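PDB 3IF2: aminotransferase from Psychrobacter arcticus 273-4, which probably catalyses pyridoxal phosphate-dependent transfer of amino groups between amino acids and keto acids, perhaps as a valine-pyruvate transaminase. Local coordinates for residues G94-N97 with R98-W102; W102-T105 with S106-A110; L375-S378 with T379-Y383. All coordinates share one frame; numbering follows the deposited sequence. Where two conformers were deposited one is given.

Contact 1. Residues G94-N97 with R98-W102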
# COMPACT_ATOMS: atom_id res chain seq x y z
N GLY A 94 -13.76 -14.07 15.29
CA GLY A 94 -13.86 -15.17 16.25
C GLY A 94 -12.88 -15.03 17.41
O GLY A 94 -13.28 -15.11 18.58
N PHE A 95 -11.62 -14.77 17.07
CA PHE A 95 -10.51 -14.57 18.02
C PHE A 95 -10.75 -13.45 19.05
O PHE A 95 -10.60 -13.70 20.27
CB PHE A 95 -9.22 -14.30 17.23
CG PHE A 95 -8.00 -14.10 18.07
CD1 PHE A 95 -7.65 -12.81 18.50
CD2 PHE A 95 -7.19 -15.17 18.43
CE1 PHE A 95 -6.53 -12.61 19.29
CE2 PHE A 95 -6.06 -14.99 19.21
CZ PHE A 95 -5.74 -13.70 19.65
N PHE A 96 -11.09 -12.24 18.59
CA PHE A 96 -11.38 -11.14 19.51
C PHE A 96 -12.63 -11.40 20.37
O PHE A 96 -12.63 -11.06 21.57
CB PHE A 96 -11.48 -9.79 18.79
CG PHE A 96 -10.16 -9.30 18.25
CD1 PHE A 96 -9.11 -9.00 19.11
CD2 PHE A 96 -9.98 -9.08 16.88
CE1 PHE A 96 -7.89 -8.54 18.61
CE2 PHE A 96 -8.77 -8.61 16.39
CZ PHE A 96 -7.73 -8.34 17.26
N ASN A 97 -13.66 -11.99 19.77
CA ASN A 97 -14.89 -12.34 20.50
C ASN A 97 -14.67 -13.44 21.57
O ASN A 97 -15.27 -13.37 22.62
CB ASN A 97 -16.05 -12.72 19.54
CG ASN A 97 -16.61 -11.52 18.78
OD1 ASN A 97 -16.51 -10.38 19.21
ND2 ASN A 97 -17.24 -11.79 17.65
N ARG A 98 -13.81 -14.43 21.26
CA ARG A 98 -13.41 -15.48 22.23
C ARG A 98 -12.69 -14.89 23.42
O ARG A 98 -13.00 -15.23 24.56
CB ARG A 98 -12.38 -16.48 21.63
CG ARG A 98 -12.92 -17.59 20.75
CD ARG A 98 -11.90 -18.77 20.60
NE ARG A 98 -10.61 -18.46 19.97
CZ ARG A 98 -10.40 -18.30 18.65
NH1 ARG A 98 -11.40 -18.29 17.76
NH2 ARG A 98 -9.16 -18.07 18.22
N HIS A 99 -11.72 -14.04 23.14
CA HIS A 99 -10.85 -13.47 24.16
C HIS A 99 -11.33 -12.19 24.88
O HIS A 99 -10.89 -11.95 26.01
CB HIS A 99 -9.44 -13.26 23.58
CG HIS A 99 -8.75 -14.53 23.21
ND1 HIS A 99 -8.39 -15.47 24.14
CD2 HIS A 99 -8.35 -15.02 22.01
CE1 HIS A 99 -7.80 -16.49 23.54
NE2 HIS A 99 -7.77 -16.24 22.25
N TYR A 100 -12.21 -11.39 24.26
CA TYR A 100 -12.67 -10.10 24.83
C TYR A 100 -14.17 -9.82 24.88
O TYR A 100 -14.59 -8.87 25.56
CB TYR A 100 -11.96 -8.94 24.12
CG TYR A 100 -10.46 -9.09 24.10
CD1 TYR A 100 -9.72 -8.83 25.25
CD2 TYR A 100 -9.78 -9.55 22.96
CE1 TYR A 100 -8.33 -8.99 25.27
CE2 TYR A 100 -8.37 -9.71 22.96
CZ TYR A 100 -7.67 -9.43 24.13
OH TYR A 100 -6.32 -9.57 24.21
N ASP A 101 -14.98 -10.59 24.15
CA ASP A 101 -16.44 -10.43 24.14
C ASP A 101 -16.93 -9.00 23.72
O ASP A 101 -17.85 -8.42 24.32
CB ASP A 101 -17.01 -10.86 25.52
CG ASP A 101 -18.51 -11.19 25.48
OD1 ASP A 101 -18.99 -11.83 24.52
OD2 ASP A 101 -19.20 -10.81 26.44
N TRP A 102 -16.29 -8.45 22.68
CA TRP A 102 -16.67 -7.15 22.11
C TRP A 102 -17.87 -7.20 21.15
O TRP A 102 -18.34 -6.15 20.72
CB TRP A 102 -15.47 -6.48 21.39
CG TRP A 102 -14.28 -6.20 22.25
CD1 TRP A 102 -14.28 -5.91 23.57
CD2 TRP A 102 -12.92 -6.07 21.82
NE1 TRP A 102 -13.01 -5.65 24.01
CE2 TRP A 102 -12.15 -5.74 22.96
CE3 TRP A 102 -12.27 -6.21 20.58
CZ2 TRP A 102 -10.76 -5.55 22.91
CZ3 TRP A 102 -10.88 -6.03 20.53
CH2 TRP A 102 -10.14 -5.70 21.70

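Contact 2. Residues W102-T105 with S106-A110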
# COMPACT_ATOMS: atom_id res chain seq x y z
N TRP A 102 -16.29 -8.45 22.68
CA TRP A 102 -16.67 -7.15 22.11
C TRP A 102 -17.87 -7.20 21.15
O TRP A 102 -18.34 -6.15 20.72
CB TRP A 102 -15.47 -6.48 21.39
CG TRP A 102 -14.28 -6.20 22.25
CD1 TRP A 102 -14.28 -5.91 23.57
CD2 TRP A 102 -12.92 -6.07 21.82
NE1 TRP A 102 -13.01 -5.65 24.01
CE2 TRP A 102 -12.15 -5.74 22.96
CE3 TRP A 102 -12.27 -6.21 20.58
CZ2 TRP A 102 -10.76 -5.55 22.91
CZ3 TRP A 102 -10.88 -6.03 20.53
CH2 TRP A 102 -10.14 -5.70 21.70
N ASN A 103 -18.36 -8.42 20.84
CA ASN A 103 -19.49 -8.66 19.94
C ASN A 103 -19.24 -8.08 18.54
O ASN A 103 -20.13 -7.51 17.90
CB ASN A 103 -20.81 -8.17 20.57
CG ASN A 103 -22.03 -8.86 19.98
OD1 ASN A 103 -21.91 -9.93 19.39
ND2 ASN A 103 -23.19 -8.25 20.16
N LEU A 104 -18.01 -8.25 18.05
CA LEU A 104 -17.64 -7.77 16.72
C LEU A 104 -18.27 -8.65 15.65
O LEU A 104 -18.61 -9.81 15.90
CB LEU A 104 -16.13 -7.78 16.49
CG LEU A 104 -15.14 -6.97 17.33
CD1 LEU A 104 -13.75 -7.15 16.72
CD2 LEU A 104 -15.54 -5.50 17.40
N THR A 105 -18.45 -8.06 14.47
CA THR A 105 -18.85 -8.77 13.24
C THR A 105 -17.76 -8.41 12.22
O THR A 105 -16.81 -7.68 12.54
CB THR A 105 -20.28 -8.42 12.74
OG1 THR A 105 -20.31 -7.12 12.15
CG2 THR A 105 -21.29 -8.52 13.88
N SER A 106 -17.86 -8.95 11.01
CA SER A 106 -16.87 -8.64 9.96
C SER A 106 -16.88 -7.16 9.57
O SER A 106 -15.86 -6.65 9.11
CB SER A 106 -17.05 -9.53 8.74
OG SER A 106 -18.29 -9.29 8.12
N GLU A 107 -18.00 -6.46 9.81
CA GLU A 107 -18.10 -5.02 9.52
C GLU A 107 -17.12 -4.13 10.31
O GLU A 107 -16.84 -3.02 9.86
CB GLU A 107 -19.53 -4.51 9.73
CG GLU A 107 -20.56 -5.08 8.76
CD GLU A 107 -21.99 -4.63 9.10
OE1 GLU A 107 -22.25 -3.41 9.30
OE2 GLU A 107 -22.88 -5.50 9.16
N ASN A 108 -16.61 -4.64 11.44
CA ASN A 108 -15.68 -3.94 12.35
C ASN A 108 -14.19 -4.15 12.11
O ASN A 108 -13.39 -3.64 12.86
CB ASN A 108 -15.97 -4.37 13.80
CG ASN A 108 -17.37 -4.02 14.25
OD1 ASN A 108 -18.18 -4.91 14.54
ND2 ASN A 108 -17.65 -2.72 14.33
N ILE A 109 -13.80 -4.86 11.06
CA ILE A 109 -12.39 -5.13 10.82
C ILE A 109 -12.04 -4.95 9.35
O ILE A 109 -12.76 -5.46 8.47
CB ILE A 109 -11.99 -6.56 11.24
CG1 ILE A 109 -12.41 -6.86 12.68
CG2 ILE A 109 -10.46 -6.76 11.05
CD1 ILE A 109 -11.90 -8.18 13.23
N ALA A 110 -10.96 -4.21 9.12
CA ALA A 110 -10.39 -4.00 7.80
C ALA A 110 -8.89 -4.26 7.89
O ALA A 110 -8.32 -4.20 8.98
CB ALA A 110 -10.65 -2.59 7.31

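Contact 3. Residues L375-S378 with T379-Y383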
# COMPACT_ATOMS: atom_id res chain seq x y z
N LEU A 375 23.72 17.09 28.92
CA LEU A 375 24.74 16.65 27.97
C LEU A 375 25.32 17.92 27.31
O LEU A 375 24.53 18.77 26.87
CB LEU A 375 24.16 15.67 26.94
CG LEU A 375 25.10 14.98 25.93
CD1 LEU A 375 26.22 14.21 26.62
CD2 LEU A 375 24.31 14.05 24.99
N PRO A 376 26.67 18.08 27.28
CA PRO A 376 27.25 19.31 26.68
C PRO A 376 26.97 19.53 25.18
O PRO A 376 27.10 20.66 24.72
CB PRO A 376 28.76 19.17 26.94
CG PRO A 376 28.90 18.06 27.89
CD PRO A 376 27.74 17.16 27.72
N ILE A 377 26.63 18.47 24.45
CA ILE A 377 26.25 18.55 23.04
C ILE A 377 24.78 18.12 22.94
O ILE A 377 24.22 17.60 23.90
CB ILE A 377 27.21 17.71 22.13
CG1 ILE A 377 27.13 16.19 22.38
CG2 ILE A 377 28.66 18.22 22.29
CD1 ILE A 377 28.02 15.36 21.47
N SER A 378 24.17 18.38 21.79
CA SER A 378 22.79 17.91 21.54
C SER A 378 22.88 16.45 21.10
O SER A 378 23.92 16.03 20.56
CB SER A 378 22.08 18.74 20.45
OG SER A 378 22.62 18.51 19.17
N THR A 379 21.81 15.69 21.31
CA THR A 379 21.78 14.28 20.88
C THR A 379 21.86 14.13 19.35
O THR A 379 22.37 13.12 18.88
CB THR A 379 20.64 13.49 21.51
OG1 THR A 379 19.40 14.18 21.35
CG2 THR A 379 20.94 13.28 23.00
N LEU A 380 21.41 15.14 18.59
CA LEU A 380 21.63 15.16 17.12
C LEU A 380 23.13 15.21 16.80
O LEU A 380 23.56 14.64 15.79
CB LEU A 380 20.93 16.35 16.44
CG LEU A 380 21.10 16.47 14.89
CD1 LEU A 380 20.67 15.16 14.17
CD2 LEU A 380 20.37 17.69 14.32
N ASP A 381 23.90 15.90 17.65
CA ASP A 381 25.35 16.02 17.53
C ASP A 381 26.01 14.70 17.99
O ASP A 381 26.96 14.24 17.35
CB ASP A 381 25.85 17.20 18.37
CG ASP A 381 27.05 17.89 17.77
OD1 ASP A 381 28.03 17.20 17.36
OD2 ASP A 381 27.02 19.15 17.72
N LEU A 382 25.51 14.12 19.08
CA LEU A 382 25.96 12.80 19.55
C LEU A 382 25.77 11.76 18.44
O LEU A 382 26.67 10.99 18.17
CB LEU A 382 25.20 12.35 20.81
CG LEU A 382 25.54 11.00 21.46
CD1 LEU A 382 27.02 10.95 21.73
CD2 LEU A 382 24.71 10.77 22.74
N TYR A 383 24.61 11.76 17.80
CA TYR A 383 24.32 10.87 16.66
C TYR A 383 25.38 10.94 15.55
O TYR A 383 25.80 9.91 15.05
CB TYR A 383 22.91 11.14 16.10
CG TYR A 383 22.68 10.66 14.69
CD1 TYR A 383 22.31 9.34 14.42
CD2 TYR A 383 22.82 11.54 13.60
CE1 TYR A 383 22.10 8.89 13.10
CE2 TYR A 383 22.61 11.11 12.28
CZ TYR A 383 22.26 9.79 12.04
OH TYR A 383 22.07 9.38 10.76

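Contact 1. Residues G94-N97 with R98-W102
The Phe95 ring is overlapped by the imidazole of His99, one turn further along helix 86-100. This is an i to i+4 aromatic pair in the last turns of the helix. It is T-shaped: the edge of His99 meets the face of Phe95, with the ring planes at 63°. His99 CD2 stands over the ring centre and lies 3.6 Å from Phe95 CE2. The Phe95 ring reaches this place because its CG is anti to the backbone N (chi1 -179°). Arg98 comes to the edge of the same ring. Its NH2 lies 3.5 Å from Phe95 CD2, and guanidinium and ring planes are nearly perpendicular, at 88°. The polar ends of Arg98 and His99 both turn to Asp323, Arg98 NH2 by a salt bridge and His99 NE2 by a hydrogen bond. One carboxylate oxygen, OD1, takes both, so both side chains tie the helix to the residue just before helix 324-351. On another side of the helix Phe96 packs on Tyr100 and Trp102. Tyr100 CD2 sits at the edge of the Phe96 ring, 3.9 Å from Phe96 CD1. The Trp102 six-membered ring is near parallel to Phe96 but slid aside. Asp101 has positive phi and leaves the helical path. Its N still donates to Asn97 O at 3.2 Å.

Contact 2. Residues W102-T105 with S106-A110
Thr105 and Asn108 are joined by two hydrogen bonds. Thr105 N donates to Asn108 OD1 over 3.2 Å, and the bond is nearly straight, at 172°. It lies in the plane of the side-chain amide and uses a lone pair of OD1. In return Asn108 N donates to Thr105 O, also at 3.2 Å, the i to i+3 bond of the turn. The Asn108 amide is held at its other end too, since ND2 donates to Ala289 O. This probably fixes its rotation. A weak bond runs from Glu107 N to Thr105 OG1 at 3.4 Å. The hydroxyl can accept it because OG1 stands between the backbone N and the carbonyl carbon (chi1 74°).

The apolar packing begins at Leu104. Its CD2 rests on Asn108 CB at 3.8 Å, and its CD1 meets Ile109 CD1 at 4.1 Å. The Leu104 and Ile109 side chains cross at about a right angle. Ile109 also packs on Ile89, Leu92 and Val93 of helix 86-100, while Leu104 touches Val288. The arrangement is a short 3-10 turn, 106-108, closed by the Thr105-Asn108 bonds, that leads from helix 86-100 into strand 109-112 of the large mixed sheet, a sheet characteristic of the class I and II aminotransferase fold.

Contact 3. Residues L375-S378 with T379-Y383
Ser378 grips Asp381 and Leu382 at the start of helix 379-388, where it is the N-cap. Its OG accepts from Asp381 N at 3.3 Å. With chi1 at 70° the hydroxyl is folded back over its own backbone, which brings OG round to the first turn. Ser378 O accepts the straighter bond from Leu382 N, 2.9 Å long at 160°. Asp381 N also makes a weak bond to this carbonyl, so it is shared between two acceptors of one residue. Replacing Ser378 by an alanine removes OG, which is likely to leave Asp381 N with only the weak carbonyl bond in this turn and the start of the helix less firmly held.

The tightly packed side is apolar. Leu375 CD2 lies 4.0 Å from both Thr379 CG2 and Leu382 CD2, crossing each side chain at about a right angle. Ile377 CD1 reaches the backbone of Leu382, 3.7 Å from its N. The side of Ser378 and Asp381 is more polar and only partly buried. There Asp381 CB touches Ile377 CB at 4.0 Å, and the Asp381 carboxylate turns to Arg385 in a salt bridge one turn on. The whole turn follows strand 367-372. Leu375, Ile377 and Leu382 pack against helix 423-441, while Thr379 OG1 bonds to Ser396 OG just past strand 394-395.

How the contacts relate
Contacts 1 and 2 form one continuous region, with centres 10 Å apart and Trp102 in common. Asn97 OD1 joins them by a probable hydrogen bond to Leu104 N, 2.9 Å long, which ties the end of helix 86-100 to the loop after it. Phe96 also packs on Leu104 and Ile109. Neither contact lines the cofactor site; both stand a shell or more away from it. The side chains of Phe96 and Ile109 are each about 14 Å from a bound pyridoxal phosphate and about 11 Å from the side chain of Ser115, which binds it. Contact 3 lies on the opposite side of the chain's centre, its centre 47 Å from either of the others and away from the annotated sites.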